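Local coordinates for Xyn30D (PDB 4QB6), which is a modular bacterial xylanase, probably cutting glucuronoxylan, whose calcium-binding, family 35 carbohydrate-binding module, the part described here, holds a glucuronic acid-bearing sugar, at residues Y40-G45 and G64-N69; I76-I81 and P154-I159. One frame throughout, in Å; residues are numbered along the deposited sequence. Where two conformers were deposited one is given.

Interaction 1. Residues Y40-G45 and G64-N69; sequences YEAETG and GYVNFN. With CA (calcium ion), chain D; CA (calcium ion), chain C; GCU (alpha-D-glucopyranuronic acid), chain B.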
loop_
_atom_site.group_PDB
_atom_site.type_symbol
_atom_site.label_atom_id
_atom_site.label_comp_id
_atom_site.label_asym_id
_atom_site.label_seq_id
_atom_site.Cartn_x
_atom_site.Cartn_y
_atom_site.Cartn_z
ATOM N N TYR A 40 1.262 0.175 9.553
ATOM C CA TYR A 40 2.602 -0.129 9.052
ATOM C C TYR A 40 2.963 0.965 8.068
ATOM O O TYR A 40 2.256 1.157 7.064
ATOM C CB TYR A 40 2.618 -1.459 8.338
ATOM C CG TYR A 40 2.173 -2.642 9.176
ATOM C CD1 TYR A 40 0.848 -2.988 9.261
ATOM C CD2 TYR A 40 3.080 -3.376 9.941
ATOM C CE1 TYR A 40 0.408 -4.061 10.051
ATOM C CE2 TYR A 40 2.667 -4.443 10.716
ATOM C CZ TYR A 40 1.344 -4.792 10.747
ATOM O OH TYR A 40 0.924 -5.859 11.551
ATOM N N GLU A 41 4.047 1.703 8.314
ATOM C CA GLU A 41 4.532 2.722 7.385
ATOM C C GLU A 41 4.994 2.121 6.062
ATOM O O GLU A 41 5.585 1.060 6.006
ATOM C CB GLU A 41 5.706 3.482 7.988
ATOM C CG GLU A 41 5.363 4.377 9.169
ATOM C CD GLU A 41 4.291 5.427 8.871
ATOM O OE1 GLU A 41 4.048 5.717 7.669
ATOM O OE2 GLU A 41 3.656 5.971 9.814
ATOM N N ALA A 42 4.750 2.822 4.970
ATOM C CA ALA A 42 5.245 2.330 3.671
ATOM C C ALA A 42 6.744 2.462 3.536
ATOM O O ALA A 42 7.362 1.692 2.809
ATOM C CB ALA A 42 4.545 3.091 2.561
ATOM N N GLU A 43 7.319 3.440 4.228
ATOM C CA GLU A 43 8.694 3.849 4.022
ATOM C C GLU A 43 9.697 3.100 4.872
ATOM O O GLU A 43 10.902 3.208 4.571
ATOM C CB GLU A 43 8.857 5.357 4.259
ATOM C CG GLU A 43 8.555 5.833 5.668
ATOM C CD GLU A 43 7.111 6.202 5.905
ATOM O OE1 GLU A 43 6.823 6.893 6.878
ATOM O OE2 GLU A 43 6.198 5.782 5.125
ATOM N N THR A 44 9.264 2.384 5.892
ATOM C CA THR A 44 10.185 1.633 6.769
ATOM C C THR A 44 9.504 0.272 7.073
ATOM O O THR A 44 8.293 0.212 7.137
ATOM C CB THR A 44 10.493 2.473 8.038
ATOM O OG1 THR A 44 9.262 2.888 8.655
ATOM C CG2 THR A 44 11.327 3.709 7.708
ATOM N N GLY A 45 10.279 -0.821 7.229
ATOM C CA GLY A 45 9.754 -2.211 7.356
ATOM C C GLY A 45 9.340 -2.855 6.019
ATOM O O GLY A 45 8.595 -3.890 5.954
ATOM N N GLY A 64 7.960 9.652 6.143
ATOM C CA GLY A 64 7.775 10.009 4.755
ATOM C C GLY A 64 6.689 9.184 4.110
ATOM O O GLY A 64 5.775 8.745 4.769
ATOM N N TYR A 65 6.831 9.020 2.798
ATOM C CA TYR A 65 5.926 8.194 2.006
ATOM C C TYR A 65 6.739 7.602 0.891
ATOM O O TYR A 65 7.896 7.986 0.668
ATOM C CB TYR A 65 4.722 9.004 1.479
ATOM C CG TYR A 65 5.118 10.198 0.664
ATOM C CD1 TYR A 65 5.372 10.098 -0.689
ATOM C CD2 TYR A 65 5.247 11.459 1.247
ATOM C CE1 TYR A 65 5.780 11.179 -1.431
ATOM C CE2 TYR A 65 5.635 12.556 0.519
ATOM C CZ TYR A 65 5.896 12.415 -0.831
ATOM O OH TYR A 65 6.304 13.531 -1.536
ATOM N N VAL A 66 6.139 6.666 0.166
ATOM C CA VAL A 66 6.849 6.023 -0.959
ATOM C C VAL A 66 6.287 6.533 -2.274
ATOM O O VAL A 66 5.058 6.568 -2.467
ATOM C CB VAL A 66 6.754 4.507 -0.868
ATOM C CG1 VAL A 66 7.326 3.866 -2.125
ATOM C CG2 VAL A 66 7.476 4.023 0.372
ATOM N N ASN A 67 7.184 6.889 -3.181
ATOM C CA ASN A 67 6.862 7.278 -4.512
ATOM C C ASN A 67 7.250 6.145 -5.451
ATOM O O ASN A 67 8.433 5.778 -5.527
ATOM C CB ASN A 67 7.649 8.560 -4.822
ATOM C CG ASN A 67 7.402 9.063 -6.197
ATOM O OD1 ASN A 67 6.739 8.419 -6.980
ATOM N ND2 ASN A 67 7.959 10.219 -6.530
ATOM N N PHE A 68 6.282 5.514 -6.115
ATOM C CA PHE A 68 6.590 4.520 -7.162
ATOM C C PHE A 68 7.193 5.234 -8.343
ATOM O O PHE A 68 6.657 6.214 -8.790
ATOM C CB PHE A 68 5.316 3.803 -7.632
ATOM C CG PHE A 68 4.578 2.992 -6.582
ATOM C CD1 PHE A 68 4.855 1.636 -6.396
ATOM C CD2 PHE A 68 3.538 3.564 -5.842
ATOM C CE1 PHE A 68 4.109 0.896 -5.520
ATOM C CE2 PHE A 68 2.815 2.789 -4.953
ATOM C CZ PHE A 68 3.112 1.470 -4.778
ATOM N N ASN A 69 8.284 4.721 -8.893
ATOM C CA ASN A 69 8.869 5.411 -10.051
ATOM C C ASN A 69 8.565 4.843 -11.400
ATOM O O ASN A 69 8.550 5.594 -12.391
ATOM C CB ASN A 69 10.365 5.520 -9.897
ATOM C CG ASN A 69 10.745 6.407 -8.743
ATOM O OD1 ASN A 69 11.459 5.982 -7.863
ATOM N ND2 ASN A 69 10.180 7.613 -8.704
HETATM CA CA CA D . 4.473 7.222 6.039
HETATM CA CA CA C . 5.379 8.230 -8.897
HETATM C C1 GCU B . 5.090 14.142 -9.421
HETATM C C2 GCU B . 5.112 14.106 -7.915
HETATM C C3 GCU B . 5.440 12.726 -7.387
HETATM C C4 GCU B . 4.475 11.664 -8.064
HETATM C C5 GCU B . 4.625 11.777 -9.569
HETATM C C6 GCU B . 3.771 10.831 -10.308
HETATM O O2 GCU B . 5.999 15.135 -7.406
HETATM O O3 GCU B . 5.317 12.592 -5.975
HETATM O O4 GCU B . 4.922 10.346 -7.679
HETATM O O5 GCU B . 4.238 13.098 -9.887
HETATM O O6A GCU B . 3.875 9.621 -10.066
HETATM O O6B GCU B . 2.979 11.247 -11.144
HETATM O O HOH W 1 3.951 7.419 -7.067
HETATM O O HOH W 2 7.287 9.370 -9.828
#
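Glu43 and Gly64 meet at a calcium ion, and this shared metal is the main tie between 40-45 and 64-69. Glu43 holds the calcium with both OE1 and OE2, the latter at 2.4 Å. Glu41 gives the ion one oxygen, its OE1 lying 2.3 Å from the calcium. From the other segment comes the backbone carbonyl O of Gly64, 2.4 Å from the same calcium. Glutamate suits both acidic places because its chain is long enough to fold back: in Glu43, CG is tucked over the backbone, flanked by both N and C (chi1 63°), and a bend at chi2 brings the carboxylate round to the metal. Thr61 and Asp157 complete the site.

One hydrogen bond supplements the metal: Gly64 N donates to Glu43 OE1 at 3.1 Å, a weak and bent bond (142°). Glycine suits this place because its phi of 171° is one that residues with a side chain adopt with difficulty.

The apolar part is small. Val66 CG2 lies 3.8 Å from Ala42 CB and also rests against the Ala42 carbonyl; a short methyl and a branched side chain fit this buried spot.

Farther along 64-69, a second calcium is held by Asn67 OD1 at 2.4 Å and by the Phe68 carbonyl, with Glu152, two waters and O4 and O6A of the glucuronic acid. Asn67 ND2 is hydrogen-bonded to Glu54, which helps to fix the amide's rotation. The chemistry implies two roles for calcium: one ion, ringed by protein oxygens, probably stabilises the fold, whereas the other directly bridges protein and sugar.

Interaction 2. Residues I76-I81 and P154-I159; sequences IEWNAI and PNMDNI. With CA (calcium ion), chain D; GCU (alpha-D-glucopyranuronic acid), chain B.
Ile76 opens the contact by laying its CD1 methyl 3.8 Å from Met156 CB, the two side chains passing at a slant. Ile76 is beta-branched, as suits a strand, and its methyl end reaches across; Met156 is the longer, unbranched and more adaptable chain, bent at chi2 and chi3.

Two residues on, Trp78 offers a broad indole to Ile159. The CD1 methyl of Ile159 stands over the five-membered ring, 3.9 Å from its centroid and only 14° off the normal, a CH-pi contact; Ile159 CG2 reaches the six-membered ring near Trp78 CH2, at 3.8 Å. With CG1 of Ile159 turned in over its own backbone (chi1 57°) and the chain then extended, CD1 is carried out over the indole. Ile76 CG2 lies against the opposite face, toward the rim, and Met156 CG comes to the ring's edge. The one polar atom, NE1, is satisfied by the carbonyl of Glu41. Replacing Trp78 with alanine would probably leave a gap between Ile76 and Ile159 and the Glu41 carbonyl without this donor.

Ile81 ends the walk; in one of its two conformers its CD1 meets Ile159 CD1 at 3.9 Å, nearly at right angles.

The axes of 76-81 and 155-159 come within 10.4 Å, their directions 27° apart, in different sheets of a beta-sandwich. Strand 72-83 pairs with 140-149, strand 155-163 lies between 38-41 and 87-96, and Phe93 and Tyr40 extend the core between the sheets.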
loop_
_atom_site.group_PDB
_atom_site.type_symbol
_atom_site.label_atom_id
_atom_site.label_comp_id
_atom_site.label_asym_id
_atom_site.label_seq_id
_atom_site.Cartn_x
_atom_site.Cartn_y
_atom_site.Cartn_z
ATOM N N ILE A 76 6.149 -2.119 -3.436
ATOM C CA ILE A 76 6.399 -2.039 -2.009
ATOM C C ILE A 76 6.012 -3.366 -1.396
ATOM O O ILE A 76 4.891 -3.839 -1.623
ATOM C CB ILE A 76 5.535 -0.929 -1.351
ATOM C CG1 ILE A 76 5.734 0.414 -2.017
ATOM C CG2 ILE A 76 5.825 -0.881 0.143
ATOM C CD1 ILE A 76 4.726 1.464 -1.559
ATOM N N GLU A 77 6.919 -3.989 -0.644
ATOM C CA GLU A 77 6.619 -5.225 0.047
ATOM C C GLU A 77 6.799 -5.055 1.534
ATOM O O GLU A 77 7.882 -4.682 1.988
ATOM C CB GLU A 77 7.559 -6.328 -0.437
ATOM C CG GLU A 77 7.259 -7.679 0.211
ATOM C CD GLU A 77 8.195 -8.818 -0.168
ATOM O OE1 GLU A 77 9.285 -8.564 -0.716
ATOM O OE2 GLU A 77 7.862 -9.986 0.182
ATOM N N TRP A 78 5.721 -5.269 2.284
ATOM C CA TRP A 78 5.759 -5.364 3.740
ATOM C C TRP A 78 6.090 -6.791 4.087
ATOM O O TRP A 78 5.431 -7.722 3.669
ATOM C CB TRP A 78 4.409 -4.967 4.331
ATOM C CG TRP A 78 4.109 -3.517 4.284
ATOM C CD1 TRP A 78 4.376 -2.603 5.263
ATOM C CD2 TRP A 78 3.472 -2.795 3.220
ATOM N NE1 TRP A 78 3.947 -1.372 4.875
ATOM C CE2 TRP A 78 3.396 -1.451 3.630
ATOM C CE3 TRP A 78 2.969 -3.143 1.960
ATOM C CZ2 TRP A 78 2.804 -0.468 2.856
ATOM C CZ3 TRP A 78 2.392 -2.171 1.185
ATOM C CH2 TRP A 78 2.325 -0.834 1.628
ATOM N N ASN A 79 7.119 -7.050 4.880
ATOM C CA ASN A 79 7.454 -8.459 5.181
ATOM C C ASN A 79 7.094 -8.868 6.592
ATOM O O ASN A 79 7.396 -10.000 7.031
ATOM C CB ASN A 79 8.946 -8.686 5.012
ATOM C CG ASN A 79 9.746 -7.787 5.929
ATOM O OD1 ASN A 79 9.832 -6.578 5.694
ATOM N ND2 ASN A 79 10.295 -8.355 7.003
ATOM N N ALA A 80 6.493 -7.973 7.346
ATOM C CA ALA A 80 6.170 -8.315 8.728
ATOM C C ALA A 80 4.797 -7.842 9.217
ATOM O O ALA A 80 4.679 -7.242 10.260
ATOM C CB ALA A 80 7.260 -7.800 9.645
ATOM N N ILE A 81 3.757 -8.211 8.478
ATOM C CA ILE A 81 2.398 -7.941 8.940
ATOM C C ILE A 81 1.915 -9.084 9.802
ATOM O O ILE A 81 1.799 -10.241 9.378
ATOM C CB ILE A 81 1.406 -7.767 7.821
ATOM C CG1 ILE A 81 1.726 -6.483 7.083
ATOM C CG2 ILE A 81 -0.007 -7.720 8.385
ATOM C CD1 ILE A 81 1.081 -6.465 5.734
ATOM N N PRO A 154 -0.038 5.442 -6.863
ATOM C CA PRO A 154 -0.218 6.564 -5.961
ATOM C C PRO A 154 0.989 6.724 -5.051
ATOM O O PRO A 154 1.711 5.762 -4.823
ATOM C CB PRO A 154 -1.437 6.144 -5.163
ATOM C CG PRO A 154 -1.321 4.669 -5.080
ATOM C CD PRO A 154 -0.749 4.244 -6.412
ATOM N N ASN A 155 1.209 7.905 -4.502
ATOM C CA ASN A 155 2.193 8.032 -3.460
ATOM C C ASN A 155 1.620 7.369 -2.200
ATOM O O ASN A 155 0.462 7.628 -1.835
ATOM C CB ASN A 155 2.545 9.471 -3.179
ATOM C CG ASN A 155 3.360 10.113 -4.269
ATOM O OD1 ASN A 155 3.917 9.452 -5.142
ATOM N ND2 ASN A 155 3.488 11.428 -4.183
ATOM N N MET A 156 2.372 6.509 -1.532
ATOM C CA MET A 156 1.825 5.610 -0.526
ATOM C C MET A 156 2.381 5.939 0.831
ATOM O O MET A 156 3.603 5.904 1.041
ATOM C CB MET A 156 2.159 4.158 -0.880
ATOM C CG MET A 156 1.479 3.131 0.007
ATOM S SD MET A 156 -0.309 3.182 -0.009
ATOM C CE MET A 156 -0.710 2.783 -1.643
ATOM N N ASP A 157 1.508 6.270 1.775
ATOM C CA ASP A 157 1.952 6.692 3.111
ATOM C C ASP A 157 2.089 5.543 4.081
ATOM O O ASP A 157 3.113 5.428 4.761
ATOM C CB ASP A 157 0.984 7.740 3.663
ATOM C CG ASP A 157 1.450 8.357 4.949
ATOM O OD1 ASP A 157 2.647 8.312 5.275
ATOM O OD2 ASP A 157 0.561 8.903 5.626
ATOM N N ASN A 158 1.067 4.725 4.173
ATOM C CA ASN A 158 1.003 3.660 5.187
ATOM C C ASN A 158 -0.137 2.740 4.841
ATOM O O ASN A 158 -0.950 3.059 3.943
ATOM C CB ASN A 158 0.886 4.243 6.634
ATOM C CG ASN A 158 -0.437 4.900 6.930
ATOM O OD1 ASN A 158 -0.494 5.981 7.564
ATOM N ND2 ASN A 158 -1.464 4.275 6.582
ATOM N N ILE A 159 -0.192 1.603 5.512
ATOM C CA ILE A 159 -1.379 0.762 5.550
ATOM C C ILE A 159 -1.791 0.517 6.979
ATOM O O ILE A 159 -0.958 0.559 7.919
ATOM C CB ILE A 159 -1.197 -0.594 4.860
ATOM C CG1 ILE A 159 -0.034 -1.383 5.474
ATOM C CG2 ILE A 159 -1.039 -0.374 3.382
ATOM C CD1 ILE A 159 0.102 -2.787 4.956
HETATM CA CA CA D . 4.473 7.222 6.039
HETATM C C1 GCU B . 5.090 14.142 -9.421
HETATM C C2 GCU B . 5.112 14.106 -7.915
HETATM C C3 GCU B . 5.440 12.726 -7.387
HETATM C C4 GCU B . 4.475 11.664 -8.064
HETATM C C5 GCU B . 4.625 11.777 -9.569
HETATM C C6 GCU B . 3.771 10.831 -10.308
HETATM O O2 GCU B . 5.999 15.135 -7.406
HETATM O O3 GCU B . 5.317 12.592 -5.975
HETATM O O4 GCU B . 4.922 10.346 -7.679
HETATM O O5 GCU B . 4.238 13.098 -9.887
HETATM O O6A GCU B . 3.875 9.621 -10.066
HETATM O O6B GCU B . 2.979 11.247 -11.144
#

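Interactions 1 and 2 lie in one carbohydrate-binding module of beta-sandwich form, their centres about 6 Å apart, and both segments of interaction 1 precede those of interaction 2 in the sequence. Strands 38-41 and 155-163 are neighbours in one sheet, with a probable hydrogen bond from Tyr40 N to Ile159 O. Strand 65-68, which pairs with 51-54, reaches 155-163 through a probable bond from Val66 N to Met156 O, and is followed directly by 72-83 of the facing sheet. Asp157 of 154-159 joins the calcium of interaction 1, while Asn67 and Asn155, one from each interaction, line the glucuronic acid pocket. Core, buried calcium and sugar site are therefore built on shared strands.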